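Local coordinates for stage 0 sporulation protein A homolog (Desulfitobacterium hafniense, PDB 3MJQ) that may act as a central regulator of sporulation genes in response to nutritional stress, and is represented here by its PAS domain alone, at residues E9-I14 with A102-L107; N3-I8 with L21-T26; A61-G66 with P98-I103. The protein carries 1 engineered substitution. One frame throughout, in Å; residues are numbered along the deposited sequence.

Contact 1 (E9-I14 with A102-L107); sequences EDMILI and AIIKDL
Strands 11-14 and 102-106 run antiparallel, their axes 4.6 Å apart at closest and 152° between directions, with Met11 opposite Ile104, Ile12 opposite Ile103 and Leu13 opposite Ala102. The first and last of these are hydrogen-bonded pairs. Ile104 N gives a nearly linear bond of 2.6 Å to Met11 O, whereas the return bond from Met11 N to Ile104 O is weak. Leu13 and Ala102 exchange two bonds, Leu13 N to Ala102 O and Ala102 N to Leu13 O, each 2.9 Å. Beside the non-hydrogen-bonded pair Ile12-Ile103, Ile12 CA lies 3.1 Å from Ala102 O in a CA-H...O contact.

Met11, Leu13, Ala102 and Ile104 share one face of the sheet, where Met11 and Leu13 pack against helix 27-32 and Ile104 against Ala85 and Ala87 of strand 82-93. The unbranched chain of Met11, a selenomethionine, bends at chi3 (-81°) to lay CE 3.8 Å from Ile104 CG2. The other branch of Ile104 ends in CD1, which meets Leu13 CD1. On the opposite face, Ile12 and Ile103 lie side by side, CG1 of the first 4.0 Å from CG2 of the second; beta-branched residues fit this extended backbone well. Asp10 CB touches Ile104 O (3.6 Å) and Ile103 CG2, and its side chain points the same way as neighbouring Lys105. Asp10 OD2 has a weak hydrogen bond to Trp90 of the second subunit, Lys105 a salt bridge to Glu69 of that subunit, and Asp106 one to Lys31. Backbone bonds thus set the alignment, aliphatic carbon fills both faces, and charge keeps to the strand end.

Contact 2 (N3-I8 with L21-T26); sequences NFLETI and LLYANT
Leu5 and Tyr23 meet obliquely: Leu5 CD1 comes to 4.1 Å from Tyr23 CE2, while Leu5 CB lies 3.7 Å from Tyr23 OH. The leucine thus runs beside the outer part of the ring, where its CD1 packs on the ring carbons and its CB on the hydroxyl. Tyr23 CB points toward segment 3-8, and chi1 of 175° sets CG anti to the backbone N.

Glu6 approaches the same hydroxyl from another direction. Its chain bends at chi2 (65°), and its carboxylate plane stands 84° from the ring plane; OE1 comes to 3.5 Å from Tyr23 OH. The other oxygen, OE2, lies by Thr26 N in hydrogen-bonding geometry, a natural use of an acidic side chain beside a backbone N-H, but its modelled position is crowded and the detail of this bond is doubtful. The Glu6 and Thr26 side chains cross at about a right angle.

Asn25 sits between these groups and the start of strand 11-16. Its CB faces Glu6, and its ND2 lies near Leu5 O and Ile8 O, but its hydrogen bonds go to Asp10 O from ND2 and, through OD1, to Ile12 N. A carboxamide, with a donor and an acceptor side by side, suits this double grip on the chain entering strand 11-16. Leu22 and Tyr23 both face Ile14, forming a classic beta bulge in strand 21-24. On the side of Ala24, helix 36-41 packs against the strand, while Phe4 reaches the second subunit, meeting its Phe101.

Contact 3 (A61-G66 with P98-I103); sequences AELFAG and PCLFAI
Helix-on-sheet packing joins Leu63 and Phe64, in the last turn of helix 53-65, to Leu100 in strand 98-106. The segment axes are 9.0 Å apart at closest and 97° apart in direction, so the helix end lies nearly square across the strand, and no hydrogen bond joins the two. Apolar side chains on the helix meet Leu100 and the strand backbone.

Leu100 carries most of the contact. Its CD2 lies over one face of the Phe64 ring, 4.0 Å from the centroid and 18° off the ring normal, a CH-pi contact shifted toward the rim on the side of CE2. Its other methyl, CD1, lies 3.9 Å from Phe64 CD1, so the two branches of the leucine follow the ring from one side of CG to the other. CD2 also reaches back to Leu63 CB, 3.4 Å away, and these two leucines cross at about a right angle. A forked aliphatic side chain suits this position because it can touch two consecutive helical residues at once.

In the PAS fold, helices pack on one face of a five-stranded antiparallel sheet, and strand 98-106 is the central strand of that sheet here. Leu63 and Leu100 both rest on Ile89 of the adjoining strand 82-93, extending the apolar layer under the helix.

The Phe64 ring presents its edge to the backbone. CE1 lies 3.4 Å from Cys99 CA, which sits near the ring plane, so the flat aromatic slides in beside the strand. Just past the contact the helix ends in a Schellman motif, with Lys67 N directed to Glu62 O and a weak bond from Gly66 N to Leu63 O. Gly66 is the C-prime residue with phi of 110°, a conformation in which a CB would jam against the preceding carbonyl oxygen.

In the fold
From the N terminus, segment 3-8 packs against 21-26 in contact 2, closing a short loop that holds strand 11-16. Contact 1 opens inside that loop and closes far beyond it, so the two cross; its span of 87 residues takes in all the helices and three strands. Contact 3 starts from helix 53-65 and ends on the strand that contact 1 also uses, sharing Ala102 and Ile103 with it, and follows contact 2 in series. Together they tie the N-terminal segment to an edge strand, the first strand to the central last one, and that central strand to the last helix. Each of the three also touches the second subunit.

Contact 1 (E9-I14 with A102-L107)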
loop_
_atom_site.group_PDB
_atom_site.type_symbol
_atom_site.label_atom_id
_atom_site.label_comp_id
_atom_site.label_asym_id
_atom_site.label_seq_id
_atom_site.Cartn_x
_atom_site.Cartn_y
_atom_site.Cartn_z
ATOM N N GLU A 9 5.931 8.326 -3.341
ATOM C CA GLU A 9 6.373 8.478 -4.721
ATOM C C GLU A 9 5.701 7.496 -5.685
ATOM O O GLU A 9 5.561 7.769 -6.883
ATOM C CB GLU A 9 7.902 8.337 -4.818
ATOM C CG GLU A 9 8.731 9.258 -3.893
ATOM C CD GLU A 9 8.451 10.759 -4.057
ATOM O OE1 GLU A 9 7.354 11.217 -3.665
ATOM O OE2 GLU A 9 9.335 11.489 -4.570
ATOM N N ASP A 10 5.287 6.348 -5.168
ATOM C CA ASP A 10 4.623 5.361 -6.003
ATOM C C ASP A 10 3.188 5.766 -6.311
ATOM O O ASP A 10 2.511 6.388 -5.492
ATOM C CB ASP A 10 4.629 4.000 -5.317
ATOM C CG ASP A 10 5.961 3.288 -5.440
ATOM O OD1 ASP A 10 6.991 3.965 -5.654
ATOM O OD2 ASP A 10 5.978 2.044 -5.310
HETATM N N MSE A 11 2.730 5.387 -7.499
HETATM C CA MSE A 11 1.384 5.699 -7.955
HETATM C C MSE A 11 0.326 4.888 -7.197
HETATM O O MSE A 11 0.403 3.659 -7.087
HETATM C CB MSE A 11 1.268 5.446 -9.463
HETATM C CG MSE A 11 2.176 6.289 -10.343
HETATM SE SE MSE A 11 2.149 5.695 -12.198
HETATM C CE MSE A 11 3.416 4.205 -12.047
ATOM N N ILE A 12 -0.656 5.603 -6.661
ATOM C CA ILE A 12 -1.713 4.974 -5.914
ATOM C C ILE A 12 -3.011 5.401 -6.516
ATOM O O ILE A 12 -3.248 6.586 -6.724
ATOM C CB ILE A 12 -1.723 5.398 -4.437
ATOM C CG1 ILE A 12 -0.538 4.779 -3.698
ATOM C CG2 ILE A 12 -3.038 4.964 -3.789
ATOM C CD1 ILE A 12 -0.399 5.271 -2.278
ATOM N N LEU A 13 -3.849 4.414 -6.789
ATOM C CA LEU A 13 -5.158 4.636 -7.366
ATOM C C LEU A 13 -6.133 3.783 -6.587
ATOM O O LEU A 13 -5.757 2.763 -6.010
ATOM C CB LEU A 13 -5.196 4.176 -8.828
ATOM C CG LEU A 13 -4.205 4.728 -9.855
ATOM C CD1 LEU A 13 -4.356 3.952 -11.158
ATOM C CD2 LEU A 13 -4.453 6.220 -10.105
ATOM N N ILE A 14 -7.379 4.223 -6.553
ATOM C CA ILE A 14 -8.427 3.450 -5.922
ATOM C C ILE A 14 -9.398 3.345 -7.092
ATOM O O ILE A 14 -9.811 4.358 -7.640
ATOM C CB ILE A 14 -9.079 4.190 -4.725
ATOM C CG1 ILE A 14 -8.239 4.024 -3.461
ATOM C CG2 ILE A 14 -10.430 3.590 -4.421
ATOM C CD1 ILE A 14 -7.087 4.946 -3.357
ATOM N N ALA A 102 -4.746 0.188 -5.210
ATOM C CA ALA A 102 -3.525 -0.171 -5.900
ATOM C C ALA A 102 -2.350 0.767 -5.716
ATOM O O ALA A 102 -2.476 1.996 -5.815
ATOM C CB ALA A 102 -3.814 -0.321 -7.385
ATOM N N ILE A 103 -1.199 0.157 -5.460
ATOM C CA ILE A 103 0.044 0.887 -5.310
ATOM C C ILE A 103 0.894 0.325 -6.451
ATOM O O ILE A 103 1.157 -0.881 -6.524
ATOM C CB ILE A 103 0.684 0.634 -3.925
ATOM C CG1 ILE A 103 -0.388 0.849 -2.833
ATOM C CG2 ILE A 103 1.889 1.573 -3.723
ATOM C CD1 ILE A 103 0.100 0.710 -1.396
ATOM N N ILE A 104 1.290 1.217 -7.354
ATOM C CA ILE A 104 2.048 0.841 -8.531
ATOM C C ILE A 104 3.489 1.324 -8.593
ATOM O O ILE A 104 3.754 2.522 -8.470
ATOM C CB ILE A 104 1.312 1.338 -9.755
ATOM C CG1 ILE A 104 -0.129 0.837 -9.668
ATOM C CG2 ILE A 104 1.991 0.842 -11.032
ATOM C CD1 ILE A 104 -1.076 1.580 -10.552
ATOM N N LYS A 105 4.410 0.374 -8.803
ATOM C CA LYS A 105 5.846 0.660 -8.911
ATOM C C LYS A 105 6.312 0.771 -10.368
ATOM O O LYS A 105 6.153 -0.161 -11.167
ATOM C CB LYS A 105 6.674 -0.421 -8.206
ATOM C CG LYS A 105 8.180 -0.172 -8.266
ATOM C CD LYS A 105 8.981 -1.229 -7.519
ATOM C CE LYS A 105 10.467 -0.991 -7.693
ATOM N NZ LYS A 105 11.244 -2.165 -7.249
ATOM N N ASP A 106 6.876 1.921 -10.715
ATOM C CA ASP A 106 7.387 2.121 -12.058
ATOM C C ASP A 106 8.640 1.253 -12.176
ATOM O O ASP A 106 9.616 1.468 -11.463
ATOM C CB ASP A 106 7.741 3.587 -12.260
ATOM C CG ASP A 106 8.441 3.834 -13.566
ATOM O OD1 ASP A 106 8.746 2.848 -14.269
ATOM O OD2 ASP A 106 8.693 5.013 -13.886
ATOM N N LEU A 107 8.609 0.262 -13.061
ATOM C CA LEU A 107 9.765 -0.611 -13.229
ATOM C C LEU A 107 10.710 -0.119 -14.308
ATOM O O LEU A 107 11.252 -0.928 -15.051
ATOM C CB LEU A 107 9.324 -2.025 -13.586
ATOM C CG LEU A 107 8.360 -2.703 -12.622
ATOM C CD1 LEU A 107 8.189 -4.148 -13.034
ATOM C CD2 LEU A 107 8.884 -2.611 -11.211
#

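Contact 2 (N3-I8 with L21-T26)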
loop_
_atom_site.group_PDB
_atom_site.type_symbol
_atom_site.label_atom_id
_atom_site.label_comp_id
_atom_site.label_asym_id
_atom_site.label_seq_id
_atom_site.Cartn_x
_atom_site.Cartn_y
_atom_site.Cartn_z
ATOM N N ASN A 3 -4.477 12.625 2.882
ATOM C CA ASN A 3 -3.476 13.582 2.374
ATOM C C ASN A 3 -2.125 12.898 2.452
ATOM O O ASN A 3 -1.158 13.288 1.793
ATOM C CB ASN A 3 -3.462 14.858 3.229
ATOM N N PHE A 4 -2.095 11.861 3.281
ATOM C CA PHE A 4 -0.915 11.045 3.499
ATOM C C PHE A 4 -0.410 10.455 2.181
ATOM O O PHE A 4 0.649 10.842 1.711
ATOM C CB PHE A 4 -1.242 9.908 4.468
ATOM C CG PHE A 4 -0.086 8.985 4.717
ATOM C CD1 PHE A 4 1.048 9.430 5.385
ATOM C CD2 PHE A 4 -0.118 7.675 4.260
ATOM C CE1 PHE A 4 2.145 8.582 5.594
ATOM C CE2 PHE A 4 0.968 6.812 4.459
ATOM C CZ PHE A 4 2.104 7.265 5.127
ATOM N N LEU A 5 -1.163 9.503 1.614
ATOM C CA LEU A 5 -0.859 8.829 0.337
ATOM C C LEU A 5 -0.207 9.751 -0.694
ATOM O O LEU A 5 0.691 9.347 -1.420
ATOM C CB LEU A 5 -2.148 8.255 -0.244
ATOM C CG LEU A 5 -2.848 7.339 0.762
ATOM C CD1 LEU A 5 -4.093 6.764 0.120
ATOM C CD2 LEU A 5 -1.883 6.249 1.242
ATOM N N GLU A 6 -0.703 10.977 -0.779
ATOM C CA GLU A 6 -0.177 12.017 -1.670
ATOM C C GLU A 6 1.356 12.106 -1.523
ATOM O O GLU A 6 2.073 12.485 -2.453
ATOM C CB GLU A 6 -0.800 13.363 -1.292
ATOM C CG GLU A 6 -0.635 14.416 -2.382
ATOM C CD GLU A 6 -1.393 14.063 -3.682
ATOM O OE1 GLU A 6 -2.530 13.497 -3.488
ATOM O OE2 GLU A 6 -0.850 14.391 -4.803
ATOM N N THR A 7 1.849 11.759 -0.338
ATOM C CA THR A 7 3.282 11.803 -0.029
ATOM C C THR A 7 4.130 10.568 -0.379
ATOM O O THR A 7 5.294 10.479 -0.005
ATOM C CB THR A 7 3.486 12.138 1.453
ATOM O OG1 THR A 7 3.017 11.052 2.262
ATOM C CG2 THR A 7 2.728 13.405 1.791
ATOM N N ILE A 8 3.567 9.635 -1.125
ATOM C CA ILE A 8 4.314 8.447 -1.522
ATOM C C ILE A 8 4.672 8.588 -2.999
ATOM O O ILE A 8 3.832 8.970 -3.812
ATOM C CB ILE A 8 3.475 7.208 -1.255
ATOM C CG1 ILE A 8 3.207 7.125 0.255
ATOM C CG2 ILE A 8 4.169 5.980 -1.797
ATOM C CD1 ILE A 8 2.409 5.942 0.707
ATOM N N LEU A 21 -11.645 5.588 -11.916
ATOM C CA LEU A 21 -10.675 6.053 -10.936
ATOM C C LEU A 21 -11.241 6.920 -9.821
ATOM O O LEU A 21 -11.339 8.139 -9.960
ATOM C CB LEU A 21 -9.539 6.807 -11.634
ATOM C CG LEU A 21 -8.310 6.003 -12.092
ATOM C CD1 LEU A 21 -8.722 4.847 -13.000
ATOM C CD2 LEU A 21 -7.345 6.927 -12.823
ATOM N N LEU A 22 -11.593 6.280 -8.712
ATOM C CA LEU A 22 -12.126 6.975 -7.549
ATOM C C LEU A 22 -11.076 7.912 -6.940
ATOM O O LEU A 22 -11.386 9.051 -6.589
ATOM C CB LEU A 22 -12.579 5.952 -6.508
ATOM C CG LEU A 22 -13.902 5.218 -6.750
ATOM C CD1 LEU A 22 -14.168 5.063 -8.225
ATOM C CD2 LEU A 22 -13.849 3.865 -6.068
ATOM N N TYR A 23 -9.838 7.431 -6.828
ATOM C CA TYR A 23 -8.737 8.216 -6.263
ATOM C C TYR A 23 -7.394 8.013 -6.959
ATOM O O TYR A 23 -7.108 6.934 -7.467
ATOM C CB TYR A 23 -8.550 7.875 -4.793
ATOM C CG TYR A 23 -7.360 8.565 -4.188
ATOM C CD1 TYR A 23 -7.432 9.891 -3.792
ATOM C CD2 TYR A 23 -6.154 7.894 -4.033
ATOM C CE1 TYR A 23 -6.336 10.532 -3.253
ATOM C CE2 TYR A 23 -5.050 8.520 -3.498
ATOM C CZ TYR A 23 -5.146 9.843 -3.107
ATOM O OH TYR A 23 -4.058 10.473 -2.548
ATOM N N ALA A 24 -6.569 9.053 -6.944
ATOM C CA ALA A 24 -5.243 9.001 -7.546
ATOM C C ALA A 24 -4.404 10.079 -6.903
ATOM O O ALA A 24 -4.943 11.077 -6.444
ATOM C CB ALA A 24 -5.326 9.232 -9.034
ATOM N N ASN A 25 -3.091 9.884 -6.873
ATOM C CA ASN A 25 -2.198 10.855 -6.264
ATOM C C ASN A 25 -1.322 11.564 -7.275
ATOM O O ASN A 25 -1.167 11.119 -8.408
ATOM C CB ASN A 25 -1.324 10.184 -5.196
ATOM C CG ASN A 25 -0.431 9.078 -5.761
ATOM O OD1 ASN A 25 -0.448 8.798 -6.955
ATOM N ND2 ASN A 25 0.352 8.449 -4.896
ATOM N N THR A 26 -0.748 12.677 -6.843
ATOM C CA THR A 26 0.109 13.505 -7.696
ATOM C C THR A 26 1.037 12.654 -8.585
ATOM O O THR A 26 1.357 13.025 -9.726
ATOM C CB THR A 26 1.000 14.422 -6.819
ATOM O OG1 THR A 26 1.692 15.389 -7.614
ATOM C CG2 THR A 26 2.001 13.545 -6.044
#

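Contact 3 (A61-G66 with P98-I103)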
loop_
_atom_site.group_PDB
_atom_site.type_symbol
_atom_site.label_atom_id
_atom_site.label_comp_id
_atom_site.label_asym_id
_atom_site.label_seq_id
_atom_site.Cartn_x
_atom_site.Cartn_y
_atom_site.Cartn_z
ATOM N N ALA A 61 -11.736 -8.204 -13.787
ATOM C CA ALA A 61 -12.776 -9.050 -13.235
ATOM C C ALA A 61 -12.170 -9.980 -12.186
ATOM O O ALA A 61 -12.684 -10.082 -11.076
ATOM C CB ALA A 61 -13.421 -9.853 -14.340
ATOM N N GLU A 62 -11.077 -10.652 -12.537
ATOM C CA GLU A 62 -10.404 -11.567 -11.620
ATOM C C GLU A 62 -9.901 -10.848 -10.367
ATOM O O GLU A 62 -10.060 -11.345 -9.252
ATOM C CB GLU A 62 -9.209 -12.218 -12.308
ATOM C CG GLU A 62 -9.530 -13.018 -13.547
ATOM C CD GLU A 62 -8.271 -13.398 -14.304
ATOM O OE1 GLU A 62 -7.182 -13.397 -13.685
ATOM O OE2 GLU A 62 -8.365 -13.703 -15.511
ATOM N N LEU A 63 -9.281 -9.685 -10.564
ATOM C CA LEU A 63 -8.733 -8.902 -9.458
ATOM C C LEU A 63 -9.721 -8.700 -8.328
ATOM O O LEU A 63 -9.344 -8.771 -7.159
ATOM C CB LEU A 63 -8.235 -7.534 -9.942
ATOM C CG LEU A 63 -7.055 -7.551 -10.918
ATOM C CD1 LEU A 63 -6.426 -6.161 -10.980
ATOM C CD2 LEU A 63 -6.032 -8.574 -10.475
ATOM N N PHE A 64 -10.979 -8.439 -8.677
ATOM C CA PHE A 64 -12.026 -8.243 -7.680
ATOM C C PHE A 64 -12.409 -9.578 -7.043
ATOM O O PHE A 64 -12.742 -9.638 -5.861
ATOM C CB PHE A 64 -13.253 -7.611 -8.330
ATOM C CG PHE A 64 -13.185 -6.120 -8.430
ATOM C CD1 PHE A 64 -13.553 -5.325 -7.354
ATOM C CD2 PHE A 64 -12.763 -5.509 -9.600
ATOM C CE1 PHE A 64 -13.503 -3.939 -7.443
ATOM C CE2 PHE A 64 -12.709 -4.123 -9.701
ATOM C CZ PHE A 64 -13.080 -3.337 -8.620
ATOM N N ALA A 65 -12.360 -10.646 -7.839
ATOM C CA ALA A 65 -12.683 -11.988 -7.360
ATOM C C ALA A 65 -11.680 -12.405 -6.291
ATOM O O ALA A 65 -11.999 -13.205 -5.419
ATOM C CB ALA A 65 -12.652 -12.985 -8.519
ATOM N N GLY A 66 -10.473 -11.853 -6.368
ATOM C CA GLY A 66 -9.431 -12.168 -5.407
ATOM C C GLY A 66 -8.346 -12.993 -6.062
ATOM O O GLY A 66 -7.345 -13.345 -5.444
ATOM N N PRO A 98 -17.487 -2.257 -3.165
ATOM C CA PRO A 98 -16.244 -2.989 -3.399
ATOM C C PRO A 98 -15.399 -2.275 -4.444
ATOM O O PRO A 98 -15.898 -1.874 -5.502
ATOM C CB PRO A 98 -16.734 -4.349 -3.895
ATOM C CG PRO A 98 -18.101 -4.470 -3.317
ATOM C CD PRO A 98 -18.649 -3.097 -3.497
ATOM N N CYS A 99 -14.115 -2.114 -4.144
ATOM C CA CYS A 99 -13.185 -1.468 -5.063
ATOM C C CYS A 99 -11.768 -1.996 -4.847
ATOM O O CYS A 99 -11.520 -2.776 -3.928
ATOM C CB CYS A 99 -13.214 0.047 -4.871
ATOM S SG CYS A 99 -12.185 0.642 -3.534
ATOM N N LEU A 100 -10.838 -1.572 -5.693
ATOM C CA LEU A 100 -9.459 -2.023 -5.569
ATOM C C LEU A 100 -8.522 -0.900 -5.156
ATOM O O LEU A 100 -8.630 0.223 -5.643
ATOM C CB LEU A 100 -8.987 -2.634 -6.888
ATOM C CG LEU A 100 -8.908 -4.163 -7.007
ATOM C CD1 LEU A 100 -9.895 -4.820 -6.084
ATOM C CD2 LEU A 100 -9.172 -4.577 -8.443
ATOM N N PHE A 101 -7.621 -1.210 -4.227
ATOM C CA PHE A 101 -6.631 -0.249 -3.750
ATOM C C PHE A 101 -5.314 -0.675 -4.381
ATOM O O PHE A 101 -4.814 -1.763 -4.120
ATOM C CB PHE A 101 -6.513 -0.288 -2.232
ATOM C CG PHE A 101 -5.410 0.572 -1.694
ATOM C CD1 PHE A 101 -5.347 1.921 -2.023
ATOM C CD2 PHE A 101 -4.439 0.041 -0.856
ATOM C CE1 PHE A 101 -4.332 2.730 -1.525
ATOM C CE2 PHE A 101 -3.423 0.844 -0.355
ATOM C CZ PHE A 101 -3.372 2.193 -0.692
ATOM N N ALA A 102 -4.746 0.188 -5.210
ATOM C CA ALA A 102 -3.525 -0.171 -5.900
ATOM C C ALA A 102 -2.350 0.767 -5.716
ATOM O O ALA A 102 -2.476 1.996 -5.815
ATOM C CB ALA A 102 -3.814 -0.321 -7.385
ATOM N N ILE A 103 -1.199 0.157 -5.460
ATOM C CA ILE A 103 0.044 0.887 -5.310
ATOM C C ILE A 103 0.894 0.325 -6.451
ATOM O O ILE A 103 1.157 -0.881 -6.524
ATOM C CB ILE A 103 0.684 0.634 -3.925
ATOM C CG1 ILE A 103 -0.388 0.849 -2.833
ATOM C CG2 ILE A 103 1.889 1.573 -3.723
ATOM C CD1 ILE A 103 0.100 0.710 -1.396
#